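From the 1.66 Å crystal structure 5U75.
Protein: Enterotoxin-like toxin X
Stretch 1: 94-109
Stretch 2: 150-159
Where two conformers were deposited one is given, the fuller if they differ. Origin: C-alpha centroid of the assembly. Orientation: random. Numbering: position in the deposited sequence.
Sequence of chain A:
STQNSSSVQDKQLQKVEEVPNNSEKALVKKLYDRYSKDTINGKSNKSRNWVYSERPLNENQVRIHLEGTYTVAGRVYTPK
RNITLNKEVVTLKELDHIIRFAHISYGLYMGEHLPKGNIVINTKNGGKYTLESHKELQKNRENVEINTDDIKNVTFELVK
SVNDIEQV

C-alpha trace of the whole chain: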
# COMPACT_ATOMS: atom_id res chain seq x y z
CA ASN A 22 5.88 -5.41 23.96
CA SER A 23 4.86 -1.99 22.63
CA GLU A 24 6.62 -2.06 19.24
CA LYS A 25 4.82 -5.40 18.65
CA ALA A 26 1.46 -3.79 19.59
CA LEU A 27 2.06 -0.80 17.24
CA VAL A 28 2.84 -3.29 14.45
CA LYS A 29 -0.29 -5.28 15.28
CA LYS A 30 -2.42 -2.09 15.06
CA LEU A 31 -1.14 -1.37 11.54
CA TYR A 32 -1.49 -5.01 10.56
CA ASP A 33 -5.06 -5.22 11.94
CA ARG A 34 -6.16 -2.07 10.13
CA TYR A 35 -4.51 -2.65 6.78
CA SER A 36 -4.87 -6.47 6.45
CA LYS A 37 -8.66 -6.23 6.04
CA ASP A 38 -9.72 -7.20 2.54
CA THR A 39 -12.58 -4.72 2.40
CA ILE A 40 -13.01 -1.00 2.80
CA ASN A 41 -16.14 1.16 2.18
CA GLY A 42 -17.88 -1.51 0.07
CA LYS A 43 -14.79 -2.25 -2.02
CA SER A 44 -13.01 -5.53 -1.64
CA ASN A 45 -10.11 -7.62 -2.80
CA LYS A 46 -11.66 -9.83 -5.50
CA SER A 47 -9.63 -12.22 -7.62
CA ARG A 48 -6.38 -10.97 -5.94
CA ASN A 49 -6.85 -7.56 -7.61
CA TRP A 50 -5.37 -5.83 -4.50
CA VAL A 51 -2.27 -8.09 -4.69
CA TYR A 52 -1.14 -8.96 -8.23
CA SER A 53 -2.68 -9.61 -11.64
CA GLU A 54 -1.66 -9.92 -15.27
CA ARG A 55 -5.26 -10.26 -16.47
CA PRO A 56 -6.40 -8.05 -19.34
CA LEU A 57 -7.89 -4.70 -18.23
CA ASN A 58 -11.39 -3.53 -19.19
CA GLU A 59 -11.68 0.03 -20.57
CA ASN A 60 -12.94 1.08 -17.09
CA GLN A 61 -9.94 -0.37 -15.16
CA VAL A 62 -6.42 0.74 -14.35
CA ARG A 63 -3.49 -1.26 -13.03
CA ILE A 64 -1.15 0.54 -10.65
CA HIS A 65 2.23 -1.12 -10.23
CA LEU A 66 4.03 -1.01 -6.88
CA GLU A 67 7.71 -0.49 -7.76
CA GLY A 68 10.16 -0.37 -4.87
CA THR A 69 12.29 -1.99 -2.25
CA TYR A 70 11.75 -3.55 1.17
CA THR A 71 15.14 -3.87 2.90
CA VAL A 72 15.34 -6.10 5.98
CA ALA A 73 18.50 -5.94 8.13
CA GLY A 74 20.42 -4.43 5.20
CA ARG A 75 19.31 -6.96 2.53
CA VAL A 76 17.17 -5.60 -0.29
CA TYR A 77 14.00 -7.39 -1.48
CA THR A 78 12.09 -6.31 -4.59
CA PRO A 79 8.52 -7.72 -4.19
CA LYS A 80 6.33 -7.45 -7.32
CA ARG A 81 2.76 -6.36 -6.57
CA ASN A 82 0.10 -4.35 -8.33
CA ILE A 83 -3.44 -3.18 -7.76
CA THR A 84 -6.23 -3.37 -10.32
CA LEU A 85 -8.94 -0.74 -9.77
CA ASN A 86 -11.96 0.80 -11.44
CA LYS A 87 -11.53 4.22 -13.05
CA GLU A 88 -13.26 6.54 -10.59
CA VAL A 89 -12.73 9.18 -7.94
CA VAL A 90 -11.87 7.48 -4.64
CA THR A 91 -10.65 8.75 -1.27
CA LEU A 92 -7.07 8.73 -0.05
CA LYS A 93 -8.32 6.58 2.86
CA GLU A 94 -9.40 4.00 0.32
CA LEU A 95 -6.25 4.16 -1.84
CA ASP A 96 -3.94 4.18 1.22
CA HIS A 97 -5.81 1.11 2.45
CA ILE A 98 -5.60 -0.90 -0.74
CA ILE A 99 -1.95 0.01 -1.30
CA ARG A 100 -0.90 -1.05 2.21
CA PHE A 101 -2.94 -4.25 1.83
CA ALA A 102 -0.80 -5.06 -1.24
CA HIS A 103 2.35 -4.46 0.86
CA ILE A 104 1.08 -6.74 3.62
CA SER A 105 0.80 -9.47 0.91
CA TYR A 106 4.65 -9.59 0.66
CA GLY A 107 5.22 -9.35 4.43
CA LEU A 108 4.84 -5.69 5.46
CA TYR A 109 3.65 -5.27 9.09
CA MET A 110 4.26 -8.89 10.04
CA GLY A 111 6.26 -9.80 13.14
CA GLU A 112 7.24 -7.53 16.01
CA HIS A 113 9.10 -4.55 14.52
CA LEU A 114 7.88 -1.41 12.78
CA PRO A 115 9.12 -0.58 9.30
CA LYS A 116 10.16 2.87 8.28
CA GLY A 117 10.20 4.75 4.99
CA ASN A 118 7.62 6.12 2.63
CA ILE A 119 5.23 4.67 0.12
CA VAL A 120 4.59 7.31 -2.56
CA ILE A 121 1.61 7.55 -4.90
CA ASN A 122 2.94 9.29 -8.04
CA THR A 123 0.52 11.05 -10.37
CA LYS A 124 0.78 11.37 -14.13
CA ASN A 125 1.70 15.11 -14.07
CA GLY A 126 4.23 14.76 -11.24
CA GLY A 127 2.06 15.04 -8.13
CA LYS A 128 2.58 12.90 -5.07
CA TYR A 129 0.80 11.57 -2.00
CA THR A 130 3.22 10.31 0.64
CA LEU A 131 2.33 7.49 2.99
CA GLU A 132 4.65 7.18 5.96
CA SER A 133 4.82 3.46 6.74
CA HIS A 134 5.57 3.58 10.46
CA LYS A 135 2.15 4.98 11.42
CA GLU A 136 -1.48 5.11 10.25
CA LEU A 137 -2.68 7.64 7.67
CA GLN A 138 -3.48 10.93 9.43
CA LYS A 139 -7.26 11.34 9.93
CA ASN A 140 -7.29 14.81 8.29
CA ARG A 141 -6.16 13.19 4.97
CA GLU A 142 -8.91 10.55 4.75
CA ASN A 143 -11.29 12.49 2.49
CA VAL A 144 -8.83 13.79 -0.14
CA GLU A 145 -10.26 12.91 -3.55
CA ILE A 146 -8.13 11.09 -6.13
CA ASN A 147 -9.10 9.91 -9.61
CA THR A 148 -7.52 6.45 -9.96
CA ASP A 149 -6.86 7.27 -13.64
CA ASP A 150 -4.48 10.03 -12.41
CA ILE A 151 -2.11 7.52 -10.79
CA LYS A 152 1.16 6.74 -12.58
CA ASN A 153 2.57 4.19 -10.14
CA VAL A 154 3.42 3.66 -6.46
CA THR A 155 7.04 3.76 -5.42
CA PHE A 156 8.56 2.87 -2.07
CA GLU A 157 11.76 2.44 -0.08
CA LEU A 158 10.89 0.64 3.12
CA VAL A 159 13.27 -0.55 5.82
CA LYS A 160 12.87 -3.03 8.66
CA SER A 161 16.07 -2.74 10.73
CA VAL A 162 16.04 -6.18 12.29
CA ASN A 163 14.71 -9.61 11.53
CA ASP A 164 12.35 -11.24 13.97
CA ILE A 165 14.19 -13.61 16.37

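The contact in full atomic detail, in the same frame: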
# COMPACT_ATOMS: atom_id res chain seq x y z
N GLU A 94 -9.21 5.21 1.10
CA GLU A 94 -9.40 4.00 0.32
C GLU A 94 -8.12 3.55 -0.40
O GLU A 94 -7.75 2.39 -0.34
CB GLU A 94 -10.50 4.27 -0.70
CG GLU A 94 -11.01 3.04 -1.39
CD GLU A 94 -12.23 3.36 -2.20
OE1 GLU A 94 -13.30 3.67 -1.62
OE2 GLU A 94 -12.11 3.28 -3.43
N LEU A 95 -7.46 4.48 -1.07
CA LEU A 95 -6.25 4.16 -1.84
C LEU A 95 -5.09 3.76 -0.92
O LEU A 95 -4.40 2.76 -1.15
CB LEU A 95 -5.89 5.35 -2.72
CG LEU A 95 -4.93 5.12 -3.87
CD1 LEU A 95 -5.44 3.99 -4.78
CD2 LEU A 95 -4.75 6.42 -4.64
N ASP A 96 -4.88 4.56 0.12
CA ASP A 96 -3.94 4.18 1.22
C ASP A 96 -4.20 2.76 1.73
O ASP A 96 -3.28 1.95 1.86
CB ASP A 96 -4.03 5.23 2.35
CG ASP A 96 -3.23 4.84 3.57
OD1 ASP A 96 -1.97 4.84 3.53
OD2 ASP A 96 -3.89 4.52 4.58
N HIS A 97 -5.46 2.43 1.98
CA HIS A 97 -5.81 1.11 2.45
C HIS A 97 -5.40 0.01 1.50
O HIS A 97 -4.72 -0.93 1.89
CB HIS A 97 -7.31 0.96 2.74
CG HIS A 97 -7.64 -0.38 3.29
ND1 HIS A 97 -7.51 -0.67 4.63
CD2 HIS A 97 -7.95 -1.54 2.68
CE1 HIS A 97 -7.78 -1.94 4.83
NE2 HIS A 97 -8.04 -2.50 3.65
N ILE A 98 -5.84 0.14 0.26
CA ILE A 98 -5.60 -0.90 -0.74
C ILE A 98 -4.11 -1.06 -1.02
O ILE A 98 -3.61 -2.18 -1.13
CB ILE A 98 -6.39 -0.60 -2.04
CG1 ILE A 98 -7.90 -0.64 -1.75
CG2 ILE A 98 -6.01 -1.59 -3.15
CD1 ILE A 98 -8.77 -0.10 -2.86
N ILE A 99 -3.39 0.06 -1.11
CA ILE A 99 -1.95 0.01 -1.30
C ILE A 99 -1.27 -0.72 -0.16
O ILE A 99 -0.45 -1.61 -0.41
CB ILE A 99 -1.35 1.41 -1.50
CG1 ILE A 99 -1.77 1.94 -2.87
CG2 ILE A 99 0.17 1.38 -1.38
CD1 ILE A 99 -1.55 3.43 -3.04
N ARG A 100 -1.57 -0.37 1.09
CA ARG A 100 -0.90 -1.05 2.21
C ARG A 100 -1.29 -2.51 2.30
O ARG A 100 -0.45 -3.35 2.64
CB ARG A 100 -1.13 -0.31 3.53
CG ARG A 100 -0.63 1.11 3.50
CD ARG A 100 -0.29 1.65 4.87
NE ARG A 100 -0.39 3.09 4.91
CZ ARG A 100 0.08 3.88 5.87
NH1 ARG A 100 0.77 3.40 6.90
NH2 ARG A 100 -0.13 5.19 5.78
N PHE A 101 -2.54 -2.85 1.95
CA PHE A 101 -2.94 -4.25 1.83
C PHE A 101 -2.03 -5.05 0.88
O PHE A 101 -1.58 -6.15 1.22
CB PHE A 101 -4.41 -4.34 1.37
CG PHE A 101 -4.93 -5.74 1.26
CD1 PHE A 101 -4.73 -6.49 0.10
CD2 PHE A 101 -5.63 -6.32 2.32
CE1 PHE A 101 -5.22 -7.79 -0.01
CE2 PHE A 101 -6.13 -7.61 2.21
CZ PHE A 101 -5.93 -8.34 1.05
N ALA A 102 -1.72 -4.46 -0.27
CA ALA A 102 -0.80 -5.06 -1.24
C ALA A 102 0.62 -5.25 -0.66
O ALA A 102 1.27 -6.27 -0.91
CB ALA A 102 -0.75 -4.23 -2.50
N HIS A 103 1.07 -4.30 0.14
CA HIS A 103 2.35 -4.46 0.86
C HIS A 103 2.33 -5.57 1.89
O HIS A 103 3.28 -6.37 1.97
CB HIS A 103 2.79 -3.15 1.51
CG HIS A 103 3.26 -2.13 0.53
ND1 HIS A 103 4.60 -1.89 0.29
CD2 HIS A 103 2.58 -1.30 -0.30
CE1 HIS A 103 4.72 -0.94 -0.62
NE2 HIS A 103 3.51 -0.57 -0.99
N ILE A 104 1.26 -5.65 2.67
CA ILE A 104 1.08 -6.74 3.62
C ILE A 104 1.19 -8.10 2.93
O ILE A 104 1.76 -9.05 3.51
CB ILE A 104 -0.24 -6.60 4.45
CG1 ILE A 104 -0.10 -5.44 5.45
CG2 ILE A 104 -0.59 -7.91 5.17
CD1 ILE A 104 -1.38 -5.06 6.17
N SER A 105 0.71 -8.20 1.68
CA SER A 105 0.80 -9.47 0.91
C SER A 105 2.23 -9.95 0.60
O SER A 105 2.38 -11.10 0.18
CB SER A 105 -0.01 -9.40 -0.40
OG SER A 105 0.67 -8.66 -1.41
N TYR A 106 3.26 -9.10 0.72
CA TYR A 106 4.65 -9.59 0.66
C TYR A 106 5.34 -9.71 2.02
O TYR A 106 6.49 -10.15 2.09
CB TYR A 106 5.52 -8.77 -0.30
CG TYR A 106 5.80 -7.33 0.10
CD1 TYR A 106 6.61 -7.03 1.21
CD2 TYR A 106 5.32 -6.28 -0.67
CE1 TYR A 106 6.87 -5.73 1.56
CE2 TYR A 106 5.61 -4.96 -0.33
CZ TYR A 106 6.38 -4.71 0.79
OH TYR A 106 6.66 -3.43 1.14
N GLY A 107 4.67 -9.27 3.08
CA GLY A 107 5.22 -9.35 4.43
C GLY A 107 5.27 -8.07 5.24
O GLY A 107 5.70 -8.10 6.39
N LEU A 108 4.83 -6.93 4.68
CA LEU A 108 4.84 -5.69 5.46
C LEU A 108 3.93 -5.83 6.69
O LEU A 108 2.90 -6.50 6.65
CB LEU A 108 4.45 -4.46 4.63
CG LEU A 108 4.87 -3.12 5.26
CD1 LEU A 108 6.38 -2.91 5.17
CD2 LEU A 108 4.14 -1.95 4.63
N TYR A 109 4.38 -5.26 7.80
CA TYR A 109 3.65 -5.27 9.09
C TYR A 109 3.48 -6.62 9.76
O TYR A 109 2.64 -6.75 10.67
CB TYR A 109 2.29 -4.55 8.99
CG TYR A 109 2.32 -3.12 8.53
CD1 TYR A 109 3.32 -2.24 8.95
CD2 TYR A 109 1.32 -2.63 7.71
CE1 TYR A 109 3.33 -0.93 8.53
CE2 TYR A 109 1.33 -1.31 7.29
CZ TYR A 109 2.33 -0.46 7.69
OH TYR A 109 2.31 0.83 7.27
N ASP A 150 -5.56 9.06 -12.56
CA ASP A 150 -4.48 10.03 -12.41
C ASP A 150 -3.19 9.40 -11.90
O ASP A 150 -2.16 10.07 -11.89
CB ASP A 150 -4.90 11.16 -11.45
CG ASP A 150 -3.95 12.36 -11.48
OD1 ASP A 150 -3.50 12.72 -12.59
OD2 ASP A 150 -3.65 12.91 -10.38
N ILE A 151 -3.25 8.14 -11.46
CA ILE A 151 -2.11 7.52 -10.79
C ILE A 151 -1.16 6.92 -11.81
O ILE A 151 -1.58 6.14 -12.67
CB ILE A 151 -2.55 6.46 -9.80
CG1 ILE A 151 -3.49 7.08 -8.78
CG2 ILE A 151 -1.34 5.82 -9.14
CD1 ILE A 151 -4.24 6.08 -7.96
N LYS A 152 0.11 7.30 -11.73
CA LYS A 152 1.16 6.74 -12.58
C LYS A 152 1.63 5.39 -12.05
O LYS A 152 1.56 4.39 -12.75
CB LYS A 152 2.33 7.70 -12.69
CG LYS A 152 3.46 7.20 -13.56
CD LYS A 152 4.57 8.24 -13.61
CE LYS A 152 5.73 7.82 -14.51
NZ LYS A 152 6.84 7.29 -13.67
N ASN A 153 2.12 5.39 -10.82
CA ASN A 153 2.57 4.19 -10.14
C ASN A 153 2.70 4.49 -8.64
O ASN A 153 2.42 5.61 -8.21
CB ASN A 153 3.91 3.65 -10.71
CG ASN A 153 5.10 4.55 -10.42
OD1 ASN A 153 4.98 5.63 -9.85
ND2 ASN A 153 6.27 4.07 -10.78
N VAL A 154 3.13 3.49 -7.88
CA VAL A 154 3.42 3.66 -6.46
C VAL A 154 4.85 3.24 -6.27
O VAL A 154 5.23 2.13 -6.65
CB VAL A 154 2.48 2.80 -5.58
CG1 VAL A 154 2.96 2.78 -4.12
CG2 VAL A 154 1.07 3.32 -5.67
N THR A 155 5.68 4.13 -5.72
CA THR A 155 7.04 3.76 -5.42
C THR A 155 7.23 3.65 -3.92
O THR A 155 6.43 4.17 -3.14
CB THR A 155 8.02 4.78 -6.02
OG1 THR A 155 7.67 6.11 -5.62
CG2 THR A 155 8.00 4.71 -7.53
N PHE A 156 8.28 2.95 -3.50
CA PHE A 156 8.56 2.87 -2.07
C PHE A 156 9.97 2.44 -1.78
O PHE A 156 10.56 1.69 -2.56
CB PHE A 156 7.61 1.87 -1.37
CG PHE A 156 7.62 0.49 -1.97
CD1 PHE A 156 6.88 0.20 -3.12
CD2 PHE A 156 8.33 -0.54 -1.38
CE1 PHE A 156 6.89 -1.07 -3.67
CE2 PHE A 156 8.34 -1.82 -1.92
CZ PHE A 156 7.61 -2.09 -3.07
N GLU A 157 10.47 2.88 -0.62
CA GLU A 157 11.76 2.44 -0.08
C GLU A 157 11.54 2.22 1.39
O GLU A 157 11.62 3.17 2.18
CB GLU A 157 12.84 3.50 -0.29
CG GLU A 157 12.93 4.04 -1.69
CD GLU A 157 13.93 5.18 -1.82
OE1 GLU A 157 14.27 5.79 -0.79
OE2 GLU A 157 14.37 5.45 -2.96
N LEU A 158 11.23 0.98 1.77
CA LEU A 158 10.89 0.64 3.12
C LEU A 158 12.02 -0.16 3.75
O LEU A 158 12.70 -0.95 3.08
CB LEU A 158 9.59 -0.14 3.14
CG LEU A 158 8.40 0.60 2.51
CD1 LEU A 158 7.16 -0.26 2.68
CD2 LEU A 158 8.19 1.98 3.13
N VAL A 159 12.19 0.05 5.06
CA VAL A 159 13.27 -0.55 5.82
C VAL A 159 12.71 -1.16 7.10
O VAL A 159 11.93 -0.53 7.81
CB VAL A 159 14.35 0.51 6.15
CG1 VAL A 159 15.38 -0.04 7.14
CG2 VAL A 159 15.04 0.97 4.87

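The helix of stretch 1 packs against the strand of stretch 2 through side chains alone; no hydrogen bond crosses between them. At the apolar centre, Ile99 meets Val154, CD1 of the former lying 3.7 Å from CG2 of the latter. Here the two backbones come within 8.3 Å, CA of Ile99 to CA of Val154, a gap that these two branched side chains fill. One helical turn earlier, Leu95 reaches Ile151, with 3.4 Å between Leu95 CD2 and Ile151 CD1, a tight contact between methyl groups. Leu95, Ile99 and His103 recur at four-residue intervals and so line one side of the helix, whereas on the strand Val154, Phe156 and Leu158 alternate with residues that make no contact. The axes are inclined at 56° and approach to 11.4 Å, and the contact buries 359 Å² in total.

Toward the C-terminal end of the helix, aromatic groups take over. The edge of the His103 ring is directed at the face of Phe156, with centroids 4.5 Å apart, planes at 76°, and His103 CE1 3.5 Å from Phe156 CD1. Leu158 is the most heavily covered residue: its CD1 lies 3.7 Å from Leu108 CD1 and 3.6 Å from Tyr106 OH. Leu108 follows the Schellman motif that ends the helix, in which Gly107 adopts a positive phi (127°); at these backbone angles a CB would be jammed against the carbonyl O of the residue before, which suits glycine.

The polar edge is organised within stretch 1. His103 ND1 and Tyr106 OH share a hydrogen bond of 2.7 Å, satisfying both groups beside the apolar Leu158 and holding the two rings together near Phe156. His103 NE2, by contrast, is buried by the contact without a modelled partner.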